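Local coordinates for uncharacterized protein (Leptospirillum rubarum, PDB 3O2I) that is of unknown function but forms a two-chain assembly in which a small antiparallel sheet backed by helices is extended by a strand of the partner subunit, at residues His28-Val33 and His87-Ala92; Leu32-Arg37 and Ser70-Gln75; Tyr57-Glu62 and Lys81-Ala86. One frame throughout, in Å; residues are numbered along the deposited sequence.

Contact 1 of 3, residues His28-Val33 and His87-Ala92; sequences HIYELV and HGFVEA
The rings of Y30 and F89 meet in an offset edge-to-face (T-shaped) pair, their centroids 5.7 Å apart and their planes at 89°. F89 supplies the edge, turned toward the face of Y30: its CE1 approaches the Y30 ring obliquely near the root of the phenol, 3.7 Å from Y30 CD2 and 4.0 Å from Y30 CG, while Y30 CD2 lies close to the plane of the phenyl group. Both residues take the same first torsion, with CG anti to the carbonyl carbon (chi1 -63° for Y30, -70° for F89), and both CB atoms point across the gap. The two segments, whose closest CA atoms (those of Y30 and F89) are 8.7 Å apart, are thus bridged by the rings. Strand 41-47 lies between strands 28-35 and 90-91 in the antiparallel sheet, and the rings meet on one face of the sheet. G88, just after helix 72-87, departs from helical geometry with a positive phi, and F89 follows it with its side chain buried. The Y30 hydroxyl, at the far end of its ring, is bonded to the backbone N of W51, while F89 stacks on W51 and meets H47 edge to face. With no polar bond between the two segments, the pair rests on an aromatic C-H edge set toward a pi face and on burial in the core; the phenol is held separately at its hydroxyl end, which should restrict how the ring can tilt against F89.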
ATOM      1  N   HIS B  28       5.813   5.574  -6.979  1.00 37.60           N
ATOM      2  CA  HIS B  28       6.116   5.169  -5.617  1.00 34.10           C
ATOM      3  C   HIS B  28       5.013   5.570  -4.643  1.00 31.30           C
ATOM      4  O   HIS B  28       4.350   6.593  -4.817  1.00 35.87           O
ATOM      5  CB  HIS B  28       7.466   5.743  -5.200  1.00 38.70           C
ATOM      6  CG  HIS B  28       8.604   5.196  -5.998  1.00 39.84           C
ATOM      7  ND1 HIS B  28       9.345   4.106  -5.585  1.00 36.04           N
ATOM      8  CD2 HIS B  28       9.104   5.559  -7.205  1.00 34.26           C
ATOM      9  CE1 HIS B  28      10.265   3.836  -6.494  1.00 38.22           C
ATOM     10  NE2 HIS B  28      10.142   4.704  -7.485  1.00 40.61           N
ATOM     11  N   ILE B  29       4.834   4.750  -3.615  1.00 25.44           N
ATOM     12  CA  ILE B  29       3.748   4.905  -2.654  1.00 17.48           C
ATOM     13  C   ILE B  29       4.238   5.453  -1.315  1.00 26.90           C
ATOM     14  O   ILE B  29       5.175   4.903  -0.725  1.00 23.54           O
ATOM     15  CB  ILE B  29       3.086   3.519  -2.388  1.00 18.42           C
ATOM     16  CG1 ILE B  29       2.624   2.884  -3.722  1.00 16.00           C
ATOM     17  CG2 ILE B  29       1.961   3.654  -1.385  1.00 18.95           C
ATOM     18  CD1 ILE B  29       2.063   1.453  -3.580  1.00 18.55           C
ATOM     19  N   TYR B  30       3.582   6.510  -0.828  1.00 25.85           N
ATOM     20  CA  TYR B  30       3.899   7.106   0.467  1.00 27.42           C
ATOM     21  C   TYR B  30       2.679   7.078   1.375  1.00 30.40           C
ATOM     22  O   TYR B  30       1.672   7.735   1.110  1.00 36.35           O
ATOM     23  CB  TYR B  30       4.473   8.534   0.298  1.00 28.30           C
ATOM     24  CG  TYR B  30       5.767   8.458  -0.452  1.00 28.75           C
ATOM     25  CD1 TYR B  30       6.972   8.341   0.219  1.00 30.40           C
ATOM     26  CD2 TYR B  30       5.778   8.412  -1.834  1.00 21.52           C
ATOM     27  CE1 TYR B  30       8.156   8.201  -0.472  1.00 23.13           C
ATOM     28  CE2 TYR B  30       6.955   8.287  -2.528  1.00 25.26           C
ATOM     29  CZ  TYR B  30       8.137   8.170  -1.841  1.00 25.04           C
ATOM     30  OH  TYR B  30       9.303   8.023  -2.537  1.00 34.85           O
ATOM     31  N   GLU B  31       2.778   6.299   2.445  1.00 22.25           N
ATOM     32  CA  GLU B  31       1.682   6.173   3.386  1.00 23.18           C
ATOM     33  C   GLU B  31       1.888   6.968   4.683  1.00 24.98           C
ATOM     34  O   GLU B  31       2.974   6.970   5.260  1.00 22.71           O
ATOM     35  CB  GLU B  31       1.453   4.705   3.721  1.00 24.79           C
ATOM     36  CG  GLU B  31       0.269   4.456   4.621  1.00 17.83           C
ATOM     37  CD  GLU B  31       0.170   2.991   5.046  1.00 24.91           C
ATOM     38  OE1 GLU B  31       1.143   2.240   4.825  1.00 25.64           O
ATOM     39  OE2 GLU B  31      -0.883   2.599   5.590  1.00 27.07           O
ATOM     40  N   LEU B  32       0.817   7.615   5.137  1.00 25.27           N
ATOM     41  CA  LEU B  32       0.787   8.315   6.422  1.00 25.08           C
ATOM     42  C   LEU B  32      -0.242   7.644   7.312  1.00 27.45           C
ATOM     43  O   LEU B  32      -1.396   7.444   6.912  1.00 29.47           O
ATOM     44  CB  LEU B  32       0.406   9.782   6.222  1.00 20.82           C
ATOM     45  CG  LEU B  32       1.345  10.659   5.390  1.00 29.75           C
ATOM     46  CD1 LEU B  32       0.661  11.953   4.988  1.00 30.52           C
ATOM     47  CD2 LEU B  32       2.630  10.953   6.134  1.00 35.58           C
ATOM     48  N   VAL B  33       0.171   7.296   8.522  1.00 28.48           N
ATOM     49  CA  VAL B  33      -0.696   6.559   9.430  1.00 23.94           C
ATOM     50  C   VAL B  33      -0.984   7.344  10.721  1.00 30.06           C
ATOM     51  O   VAL B  33      -0.072   7.863  11.364  1.00 27.80           O
ATOM     52  CB  VAL B  33      -0.070   5.207   9.795  1.00 22.69           C
ATOM     53  CG1 VAL B  33      -0.941   4.471  10.797  1.00 19.27           C
ATOM     54  CG2 VAL B  33       0.162   4.346   8.520  1.00 17.60           C
ATOM     55  N   HIS B  87       3.637  19.446  -3.814  1.00 53.56           N
ATOM     56  CA  HIS B  87       4.711  18.611  -4.342  1.00 49.69           C
ATOM     57  C   HIS B  87       4.281  17.525  -5.336  1.00 54.63           C
ATOM     58  O   HIS B  87       5.092  16.690  -5.737  1.00 53.16           O
ATOM     59  CB  HIS B  87       5.537  18.021  -3.196  1.00 49.79           C
ATOM     60  CG  HIS B  87       6.420  19.020  -2.515  1.00 54.92           C
ATOM     61  ND1 HIS B  87       7.586  19.488  -3.082  1.00 62.77           N
ATOM     62  CD2 HIS B  87       6.307  19.641  -1.318  1.00 54.38           C
ATOM     63  CE1 HIS B  87       8.156  20.352  -2.261  1.00 61.37           C
ATOM     64  NE2 HIS B  87       7.399  20.466  -1.185  1.00 62.26           N
ATOM     65  N   GLY B  88       3.016  17.547  -5.739  1.00 53.73           N
ATOM     66  CA  GLY B  88       2.556  16.704  -6.829  1.00 53.15           C
ATOM     67  C   GLY B  88       2.199  15.271  -6.470  1.00 51.31           C
ATOM     68  O   GLY B  88       2.088  14.420  -7.357  1.00 58.19           O
ATOM     69  N   PHE B  89       2.022  14.998  -5.179  1.00 46.60           N
ATOM     70  CA  PHE B  89       1.516  13.704  -4.734  1.00 42.92           C
ATOM     71  C   PHE B  89       0.038  13.606  -5.100  1.00 45.18           C
ATOM     72  O   PHE B  89      -0.694  14.601  -5.058  1.00 46.80           O
ATOM     73  CB  PHE B  89       1.665  13.546  -3.216  1.00 42.32           C
ATOM     74  CG  PHE B  89       3.089  13.406  -2.742  1.00 35.70           C
ATOM     75  CD1 PHE B  89       3.632  12.157  -2.499  1.00 26.68           C
ATOM     76  CD2 PHE B  89       3.871  14.530  -2.498  1.00 33.20           C
ATOM     77  CE1 PHE B  89       4.935  12.024  -2.053  1.00 29.34           C
ATOM     78  CE2 PHE B  89       5.182  14.403  -2.046  1.00 30.79           C
ATOM     79  CZ  PHE B  89       5.717  13.159  -1.833  1.00 31.05           C
ATOM     80  N   VAL B  90      -0.403  12.412  -5.473  1.00 48.17           N
ATOM     81  CA  VAL B  90      -1.819  12.190  -5.732  1.00 43.83           C
ATOM     82  C   VAL B  90      -2.302  11.170  -4.720  1.00 37.72           C
ATOM     83  O   VAL B  90      -1.624  10.177  -4.470  1.00 36.21           O
ATOM     84  CB  VAL B  90      -2.088  11.724  -7.191  1.00 42.31           C
ATOM     85  CG1 VAL B  90      -1.488  12.711  -8.166  1.00 45.47           C
ATOM     86  CG2 VAL B  90      -1.516  10.358  -7.443  1.00 42.32           C
ATOM     87  N   GLU B  91      -3.445  11.436  -4.096  1.00 37.08           N
ATOM     88  CA  GLU B  91      -3.949  10.532  -3.071  1.00 41.97           C
ATOM     89  C   GLU B  91      -4.646   9.349  -3.712  1.00 37.69           C
ATOM     90  O   GLU B  91      -5.477   9.525  -4.599  1.00 40.88           O
ATOM     91  CB  GLU B  91      -4.916  11.240  -2.127  1.00 49.38           C
ATOM     92  CG  GLU B  91      -5.418  10.349  -0.988  1.00 52.70           C
ATOM     93  CD  GLU B  91      -6.329  11.083  -0.018  1.00 56.59           C
ATOM     94  OE1 GLU B  91      -6.762  12.210  -0.342  1.00 56.68           O
ATOM     95  OE2 GLU B  91      -6.611  10.528   1.066  1.00 59.55           O
ATOM     96  N   ALA B  92      -4.296   8.148  -3.261  1.00 37.14           N
ATOM     97  CA  ALA B  92      -4.946   6.923  -3.730  1.00 33.97           C
ATOM     98  C   ALA B  92      -6.196   6.701  -2.901  1.00 37.26           C
ATOM     99  O   ALA B  92      -6.319   7.245  -1.795  1.00 36.15           O
ATOM    100  CB  ALA B  92      -4.013   5.747  -3.594  1.00 31.09           C
TER

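Contact 2 of 3, residues Leu32-Arg37 and Ser70-Gln75; sequences LVSRDR and SDWHLQ
The carbonyl oxygen of V33 receives the indole N-H of W72, NE1 to O 2.8 Å, in a nearly straight bond (166° at the hydrogen). This is helix-on-sheet packing: the N-terminal turn of helix 72-87, which lies on one face of the antiparallel sheet, is bonded to strand 28-35. The oxygen lies nearly in the indole plane, whereas the donor stands 41° out of the carbonyl plane and so does not sit on a lone pair. An extended first torsion carries the indole out to the strand, CG anti to the backbone N at chi1 -175°. Beside the bond, W72 CD1 lies against S34, 3.6 Å from S34 CA and 3.7 Å from S34 CB. One residue further along the helix, H73 turns its imidazole away and leaves only its base near the strand. The start of the helix is wound by its own backbone: D71, at the N-cap position, makes no capping bond with its side chain, but its O accepts from both L74 N and Q75 N. The second subunit also covers the contact. F100 of that chain meets the W72 ring edge to face, and one of its strands runs parallel to residues 32-35, continuing the sheet across the interface. On the helix side, S34 OG makes van der Waals contact with H73, lying 3.3 Å from H73 CA and 3.6 Å from H73 CB.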
ATOM      1  N   LEU B  32       0.817   7.615   5.137  1.00 25.27           N
ATOM      2  CA  LEU B  32       0.787   8.315   6.422  1.00 25.08           C
ATOM      3  C   LEU B  32      -0.242   7.644   7.312  1.00 27.45           C
ATOM      4  O   LEU B  32      -1.396   7.444   6.912  1.00 29.47           O
ATOM      5  CB  LEU B  32       0.406   9.782   6.222  1.00 20.82           C
ATOM      6  CG  LEU B  32       1.345  10.659   5.390  1.00 29.75           C
ATOM      7  CD1 LEU B  32       0.661  11.953   4.988  1.00 30.52           C
ATOM      8  CD2 LEU B  32       2.630  10.953   6.134  1.00 35.58           C
ATOM      9  N   VAL B  33       0.171   7.296   8.522  1.00 28.48           N
ATOM     10  CA  VAL B  33      -0.696   6.559   9.430  1.00 23.94           C
ATOM     11  C   VAL B  33      -0.984   7.344  10.721  1.00 30.06           C
ATOM     12  O   VAL B  33      -0.072   7.863  11.364  1.00 27.80           O
ATOM     13  CB  VAL B  33      -0.070   5.207   9.795  1.00 22.69           C
ATOM     14  CG1 VAL B  33      -0.941   4.471  10.797  1.00 19.27           C
ATOM     15  CG2 VAL B  33       0.162   4.346   8.520  1.00 17.60           C
ATOM     16  N   SER B  34      -2.259   7.422  11.086  1.00 33.67           N
ATOM     17  CA  SER B  34      -2.663   7.919  12.397  1.00 35.51           C
ATOM     18  C   SER B  34      -3.104   6.725  13.224  1.00 31.16           C
ATOM     19  O   SER B  34      -4.184   6.177  13.019  1.00 29.69           O
ATOM     20  CB  SER B  34      -3.801   8.940  12.273  1.00 41.81           C
ATOM     21  OG  SER B  34      -4.325   9.305  13.543  1.00 41.76           O
ATOM     22  N   ARG B  35      -2.251   6.313  14.151  1.00 28.07           N
ATOM     23  CA  ARG B  35      -2.507   5.135  14.965  1.00 37.86           C
ATOM     24  C   ARG B  35      -3.577   5.389  16.024  1.00 44.49           C
ATOM     25  O   ARG B  35      -3.584   6.433  16.675  1.00 40.93           O
ATOM     26  CB  ARG B  35      -1.214   4.677  15.634  1.00 39.42           C
ATOM     27  CG  ARG B  35      -0.141   4.260  14.652  1.00 38.48           C
ATOM     28  CD  ARG B  35       1.154   3.934  15.366  1.00 36.19           C
ATOM     29  NE  ARG B  35       2.261   3.887  14.422  1.00 40.35           N
ATOM     30  CZ  ARG B  35       3.472   4.368  14.667  1.00 49.91           C
ATOM     31  NH1 ARG B  35       3.734   4.947  15.837  1.00 50.11           N
ATOM     32  NH2 ARG B  35       4.422   4.275  13.738  1.00 50.70           N
ATOM     33  N   ASP B  36      -4.472   4.419  16.189  1.00 52.27           N
ATOM     34  CA  ASP B  36      -5.577   4.527  17.132  1.00 58.84           C
ATOM     35  C   ASP B  36      -6.151   3.142  17.399  1.00 66.97           C
ATOM     36  O   ASP B  36      -6.031   2.242  16.569  1.00 69.09           O
ATOM     37  CB  ASP B  36      -6.666   5.447  16.577  1.00 64.44           C
ATOM     38  CG  ASP B  36      -7.697   5.834  17.624  1.00 72.81           C
ATOM     39  OD1 ASP B  36      -7.548   6.917  18.227  1.00 76.76           O
ATOM     40  OD2 ASP B  36      -8.656   5.062  17.843  1.00 73.47           O
ATOM     41  N   ARG B  37      -6.781   2.976  18.554  1.00 74.76           N
ATOM     42  CA  ARG B  37      -7.312   1.677  18.954  1.00 78.16           C
ATOM     43  C   ARG B  37      -8.409   1.171  18.014  1.00 74.67           C
ATOM     44  O   ARG B  37      -8.379   0.021  17.574  1.00 71.54           O
ATOM     45  CB  ARG B  37      -7.848   1.754  20.383  1.00 84.85           C
ATOM     46  CG  ARG B  37      -6.895   2.418  21.362  1.00 87.65           C
ATOM     47  CD  ARG B  37      -7.582   2.697  22.689  1.00 87.70           C
ATOM     48  NE  ARG B  37      -6.636   3.099  23.727  1.00 83.23           N
ATOM     49  CZ  ARG B  37      -6.956   3.228  25.012  1.00 81.18           C
ATOM     50  NH1 ARG B  37      -8.198   2.986  25.411  1.00 80.97           N
ATOM     51  NH2 ARG B  37      -6.036   3.595  25.896  1.00 77.71           N
ATOM     52  N   SER B  70      -3.231  21.112  15.387  1.00 63.93           N
ATOM     53  CA  SER B  70      -4.096  20.023  15.838  1.00 69.77           C
ATOM     54  C   SER B  70      -3.308  18.770  16.229  1.00 66.57           C
ATOM     55  O   SER B  70      -2.109  18.678  15.964  1.00 64.63           O
ATOM     56  CB  SER B  70      -5.121  19.674  14.755  1.00 71.67           C
ATOM     57  OG  SER B  70      -4.484  19.269  13.553  1.00 71.83           O
ATOM     58  N   ASP B  71      -3.992  17.825  16.875  1.00 60.13           N
ATOM     59  CA  ASP B  71      -3.431  16.512  17.174  1.00 54.81           C
ATOM     60  C   ASP B  71      -3.339  15.679  15.888  1.00 48.81           C
ATOM     61  O   ASP B  71      -4.044  15.945  14.914  1.00 47.76           O
ATOM     62  CB  ASP B  71      -4.296  15.770  18.192  1.00 61.28           C
ATOM     63  CG  ASP B  71      -4.376  16.477  19.524  1.00 66.16           C
ATOM     64  OD1 ASP B  71      -3.378  17.110  19.936  1.00 65.77           O
ATOM     65  OD2 ASP B  71      -5.442  16.382  20.167  1.00 70.75           O
ATOM     66  N   TRP B  72      -2.484  14.662  15.894  1.00 39.24           N
ATOM     67  CA  TRP B  72      -2.139  13.961  14.658  1.00 35.82           C
ATOM     68  C   TRP B  72      -3.382  13.477  13.891  1.00 42.09           C
ATOM     69  O   TRP B  72      -3.492  13.704  12.689  1.00 49.52           O
ATOM     70  CB  TRP B  72      -1.116  12.839  14.931  1.00 40.86           C
ATOM     71  CG  TRP B  72      -0.602  12.123  13.684  1.00 37.51           C
ATOM     72  CD1 TRP B  72      -0.749  10.796  13.385  1.00 39.02           C
ATOM     73  CD2 TRP B  72       0.124  12.703  12.585  1.00 36.97           C
ATOM     74  NE1 TRP B  72      -0.162  10.516  12.170  1.00 38.93           N
ATOM     75  CE2 TRP B  72       0.380  11.669  11.660  1.00 42.74           C
ATOM     76  CE3 TRP B  72       0.578  13.995  12.294  1.00 43.74           C
ATOM     77  CZ2 TRP B  72       1.073  11.889  10.464  1.00 40.28           C
ATOM     78  CZ3 TRP B  72       1.263  14.212  11.110  1.00 39.76           C
ATOM     79  CH2 TRP B  72       1.501  13.165  10.205  1.00 40.77           C
ATOM     80  N   HIS B  73      -4.330  12.851  14.585  1.00 37.90           N
ATOM     81  CA  HIS B  73      -5.541  12.355  13.931  1.00 48.92           C
ATOM     82  C   HIS B  73      -6.227  13.401  13.037  1.00 56.69           C
ATOM     83  O   HIS B  73      -6.969  13.047  12.116  1.00 52.91           O
ATOM     84  CB  HIS B  73      -6.524  11.740  14.943  1.00 55.55           C
ATOM     85  CG  HIS B  73      -7.233  12.744  15.799  1.00 68.26           C
ATOM     86  ND1 HIS B  73      -8.502  13.202  15.513  1.00 74.21           N
ATOM     87  CD2 HIS B  73      -6.858  13.366  16.942  1.00 69.90           C
ATOM     88  CE1 HIS B  73      -8.874  14.066  16.440  1.00 76.23           C
ATOM     89  NE2 HIS B  73      -7.896  14.185  17.319  1.00 73.03           N
ATOM     90  N   LEU B  74      -5.970  14.681  13.299  1.00 57.98           N
ATOM     91  CA  LEU B  74      -6.483  15.742  12.433  1.00 60.18           C
ATOM     92  C   LEU B  74      -5.370  16.339  11.572  1.00 54.83           C
ATOM     93  O   LEU B  74      -5.581  16.674  10.399  1.00 50.52           O
ATOM     94  CB  LEU B  74      -7.167  16.843  13.251  1.00 70.46           C
ATOM     95  CG  LEU B  74      -8.396  16.449  14.078  1.00 78.65           C
ATOM     96  CD1 LEU B  74      -8.882  17.611  14.947  1.00 77.34           C
ATOM     97  CD2 LEU B  74      -9.515  15.937  13.179  1.00 83.49           C
ATOM     98  N   GLN B  75      -4.183  16.471  12.158  1.00 47.83           N
ATOM     99  CA  GLN B  75      -3.043  17.039  11.444  1.00 43.94           C
ATOM    100  C   GLN B  75      -2.664  16.211  10.217  1.00 50.09           C
ATOM    101  O   GLN B  75      -2.248  16.761   9.200  1.00 57.33           O
ATOM    102  CB  GLN B  75      -1.838  17.170  12.380  1.00 45.02           C
ATOM    103  CG  GLN B  75      -0.559  17.620  11.692  1.00 46.92           C
ATOM    104  CD  GLN B  75      -0.466  19.125  11.557  1.00 54.09           C
ATOM    105  OE1 GLN B  75       0.340  19.644  10.780  1.00 49.74           O
ATOM    106  NE2 GLN B  75      -1.280  19.838  12.329  1.00 51.57           N
TER

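Contact 3 of 3, residues Tyr57-Glu62 and Lys81-Ala86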
ATOM      1  N   TYR B  57      10.478  12.543   5.555  1.00 37.37           N
ATOM      2  CA  TYR B  57      10.321  13.197   6.860  1.00 39.72           C
ATOM      3  C   TYR B  57      10.406  14.722   6.764  1.00 43.18           C
ATOM      4  O   TYR B  57       9.604  15.427   7.370  1.00 44.73           O
ATOM      5  CB  TYR B  57      11.349  12.679   7.868  1.00 37.69           C
ATOM      6  CG  TYR B  57      10.918  11.415   8.573  1.00 41.41           C
ATOM      7  CD1 TYR B  57      11.220  10.164   8.047  1.00 47.65           C
ATOM      8  CD2 TYR B  57      10.202  11.472   9.761  1.00 40.08           C
ATOM      9  CE1 TYR B  57      10.820   8.999   8.691  1.00 51.71           C
ATOM     10  CE2 TYR B  57       9.804  10.316  10.416  1.00 41.21           C
ATOM     11  CZ  TYR B  57      10.112   9.084   9.876  1.00 46.14           C
ATOM     12  OH  TYR B  57       9.715   7.935  10.517  1.00 39.52           O
ATOM     13  N   ASN B  58      11.379  15.220   6.004  1.00 41.79           N
ATOM     14  CA  ASN B  58      11.521  16.659   5.765  1.00 45.88           C
ATOM     15  C   ASN B  58      10.301  17.322   5.127  1.00 49.02           C
ATOM     16  O   ASN B  58      10.012  18.491   5.392  1.00 50.32           O
ATOM     17  CB  ASN B  58      12.767  16.946   4.929  1.00 48.73           C
ATOM     18  CG  ASN B  58      14.028  17.011   5.770  1.00 57.68           C
ATOM     19  OD1 ASN B  58      14.173  17.885   6.627  1.00 63.61           O
ATOM     20  ND2 ASN B  58      14.950  16.084   5.529  1.00 58.06           N
ATOM     21  N   LEU B  59       9.590  16.574   4.284  1.00 46.44           N
ATOM     22  CA  LEU B  59       8.345  17.063   3.703  1.00 43.98           C
ATOM     23  C   LEU B  59       7.298  17.378   4.775  1.00 43.11           C
ATOM     24  O   LEU B  59       6.538  18.335   4.633  1.00 43.89           O
ATOM     25  CB  LEU B  59       7.775  16.047   2.709  1.00 36.59           C
ATOM     26  CG  LEU B  59       8.477  16.001   1.356  1.00 41.17           C
ATOM     27  CD1 LEU B  59       7.837  14.953   0.462  1.00 40.08           C
ATOM     28  CD2 LEU B  59       8.433  17.370   0.693  1.00 39.03           C
ATOM     29  N   LEU B  60       7.244  16.561   5.827  1.00 36.14           N
ATOM     30  CA  LEU B  60       6.286  16.785   6.910  1.00 41.94           C
ATOM     31  C   LEU B  60       6.636  18.072   7.663  1.00 46.33           C
ATOM     32  O   LEU B  60       5.751  18.858   8.011  1.00 50.16           O
ATOM     33  CB  LEU B  60       6.226  15.595   7.890  1.00 35.33           C
ATOM     34  CG  LEU B  60       5.983  14.165   7.378  1.00 37.53           C
ATOM     35  CD1 LEU B  60       5.423  13.249   8.490  1.00 30.19           C
ATOM     36  CD2 LEU B  60       5.077  14.134   6.167  1.00 40.29           C
ATOM     37  N   LEU B  61       7.923  18.277   7.931  1.00 44.19           N
ATOM     38  CA  LEU B  61       8.363  19.528   8.544  1.00 51.79           C
ATOM     39  C   LEU B  61       7.852  20.706   7.710  1.00 56.00           C
ATOM     40  O   LEU B  61       7.309  21.663   8.256  1.00 57.70           O
ATOM     41  CB  LEU B  61       9.887  19.576   8.692  1.00 47.79           C
ATOM     42  CG  LEU B  61      10.456  18.493   9.618  1.00 45.29           C
ATOM     43  CD1 LEU B  61      11.976  18.505   9.617  1.00 53.32           C
ATOM     44  CD2 LEU B  61       9.926  18.643  11.038  1.00 41.59           C
ATOM     45  N   GLU B  62       7.990  20.615   6.387  1.00 51.62           N
ATOM     46  CA  GLU B  62       7.516  21.683   5.515  1.00 61.39           C
ATOM     47  C   GLU B  62       6.030  21.935   5.745  1.00 62.00           C
ATOM     48  O   GLU B  62       5.616  23.065   5.990  1.00 61.42           O
ATOM     49  CB  GLU B  62       7.771  21.359   4.043  1.00 68.28           C
ATOM     50  CG  GLU B  62       9.193  21.607   3.565  1.00 73.93           C
ATOM     51  CD  GLU B  62       9.353  21.342   2.072  1.00 77.94           C
ATOM     52  OE1 GLU B  62       8.485  21.788   1.286  1.00 72.74           O
ATOM     53  OE2 GLU B  62      10.342  20.681   1.683  1.00 82.12           O
ATOM     54  N   LYS B  81      -2.883  17.058   2.509  1.00 53.66           N
ATOM     55  CA  LYS B  81      -3.326  18.149   1.636  1.00 57.77           C
ATOM     56  C   LYS B  81      -2.166  18.962   1.071  1.00 51.08           C
ATOM     57  O   LYS B  81      -2.225  19.440  -0.059  1.00 53.79           O
ATOM     58  CB  LYS B  81      -4.271  19.090   2.382  1.00 69.15           C
ATOM     59  CG  LYS B  81      -5.696  18.592   2.520  1.00 74.98           C
ATOM     60  CD  LYS B  81      -6.585  19.676   3.121  1.00 79.33           C
ATOM     61  CE  LYS B  81      -6.659  20.899   2.213  1.00 84.21           C
ATOM     62  NZ  LYS B  81      -7.455  22.013   2.820  1.00 91.02           N
ATOM     63  N   TYR B  82      -1.113  19.109   1.866  1.00 47.56           N
ATOM     64  CA  TYR B  82       0.036  19.915   1.476  1.00 46.28           C
ATOM     65  C   TYR B  82       0.938  19.180   0.490  1.00 50.58           C
ATOM     66  O   TYR B  82       1.377  19.760  -0.504  1.00 55.73           O
ATOM     67  CB  TYR B  82       0.836  20.376   2.705  1.00 50.19           C
ATOM     68  CG  TYR B  82       2.140  21.047   2.346  1.00 55.49           C
ATOM     69  CD1 TYR B  82       2.178  22.386   1.967  1.00 62.90           C
ATOM     70  CD2 TYR B  82       3.333  20.339   2.369  1.00 52.90           C
ATOM     71  CE1 TYR B  82       3.376  23.000   1.622  1.00 63.26           C
ATOM     72  CE2 TYR B  82       4.529  20.938   2.028  1.00 55.24           C
ATOM     73  CZ  TYR B  82       4.548  22.269   1.652  1.00 60.90           C
ATOM     74  OH  TYR B  82       5.745  22.854   1.308  1.00 58.42           O
ATOM     75  N   LEU B  83       1.222  17.910   0.765  1.00 48.35           N
ATOM     76  CA  LEU B  83       1.976  17.092  -0.180  1.00 45.52           C
ATOM     77  C   LEU B  83       1.299  17.062  -1.546  1.00 46.04           C
ATOM     78  O   LEU B  83       1.966  17.127  -2.579  1.00 47.97           O
ATOM     79  CB  LEU B  83       2.166  15.662   0.343  1.00 39.06           C
ATOM     80  CG  LEU B  83       2.993  15.539   1.627  1.00 43.88           C
ATOM     81  CD1 LEU B  83       3.229  14.076   1.978  1.00 36.63           C
ATOM     82  CD2 LEU B  83       4.316  16.265   1.483  1.00 46.55           C
ATOM     83  N   VAL B  84      -0.027  16.964  -1.552  1.00 45.77           N
ATOM     84  CA  VAL B  84      -0.768  16.924  -2.812  1.00 45.16           C
ATOM     85  C   VAL B  84      -0.645  18.242  -3.578  1.00 56.81           C
ATOM     86  O   VAL B  84      -0.317  18.248  -4.764  1.00 59.16           O
ATOM     87  CB  VAL B  84      -2.264  16.580  -2.604  1.00 42.76           C
ATOM     88  CG1 VAL B  84      -3.079  16.965  -3.841  1.00 48.23           C
ATOM     89  CG2 VAL B  84      -2.433  15.095  -2.296  1.00 41.35           C
ATOM     90  N   THR B  85      -0.886  19.355  -2.890  1.00 60.58           N
ATOM     91  CA  THR B  85      -0.898  20.675  -3.532  1.00 67.72           C
ATOM     92  C   THR B  85       0.491  21.218  -3.861  1.00 57.21           C
ATOM     93  O   THR B  85       0.704  21.806  -4.918  1.00 53.78           O
ATOM     94  CB  THR B  85      -1.623  21.708  -2.655  1.00 78.54           C
ATOM     95  OG1 THR B  85      -3.007  21.358  -2.553  1.00 85.05           O
ATOM     96  CG2 THR B  85      -1.506  23.094  -3.261  1.00 85.54           C
ATOM     97  N   ALA B  86       1.435  21.002  -2.956  1.00 57.76           N
ATOM     98  CA  ALA B  86       2.755  21.608  -3.066  1.00 59.14           C
ATOM     99  C   ALA B  86       3.798  20.765  -3.797  1.00 57.31           C
ATOM    100  O   ALA B  86       4.758  21.305  -4.335  1.00 50.34           O
ATOM    101  CB  ALA B  86       3.268  21.988  -1.684  1.00 58.70           C
TER
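Y82 and E62 join two helices through a hydrogen bond from the phenol to the carboxylate, Y82 OH to E62 OE1 2.9 Å. The motif is a nearly perpendicular helix pair: the axes of segments 57-62 and 81-86 run at 96° to each other and come within 10.1 Å. E62 OE1 uses its anti lone pair and lies in the plane of the phenol ring, at its edge, while the carboxylate is turned 78° from that plane. The aliphatic root of E62 also leans on the ring, CB being 3.8 Å from Y82 CE2. Between the helices, L83 CD2 fits against the stem of L59, 3.7 Å from L59 CB and 3.9 Å from L59 CD1. Y82 reaches across because its CG stands anti to the backbone N (chi1 172°), and A86 CB, one helical turn later, covers one face of the ring near its rim. W51 and F89 border L59, and F89 also touches L83. The glutamate is gripped from two residues of helix 72-87, which would be expected to favour the charged carboxylate: H87 NE2 bonds to the same E62 OE1 that accepts from Y82 OH.

In the fold
From the N terminus, strand 28-35 supplies the first segment of both contact 1 and contact 2. Contact 2 closes a loop holding strand 41-47 and helix 53-63, returning the chain to the start of helix 72-87. Contact 3 crosses it: it leaves from helix 53-63, within that loop, and ends beyond it, near the close of helix 72-87. Contact 1 spans the longest loop and encloses contact 3. Contacts 1 and 3 meet directly where the chain leaves helix 72-87; contacts 2 and 3 touch through L32 and W72 on L60. Together they tie helices 53-63 and 72-87 to one sheet, beside the second subunit.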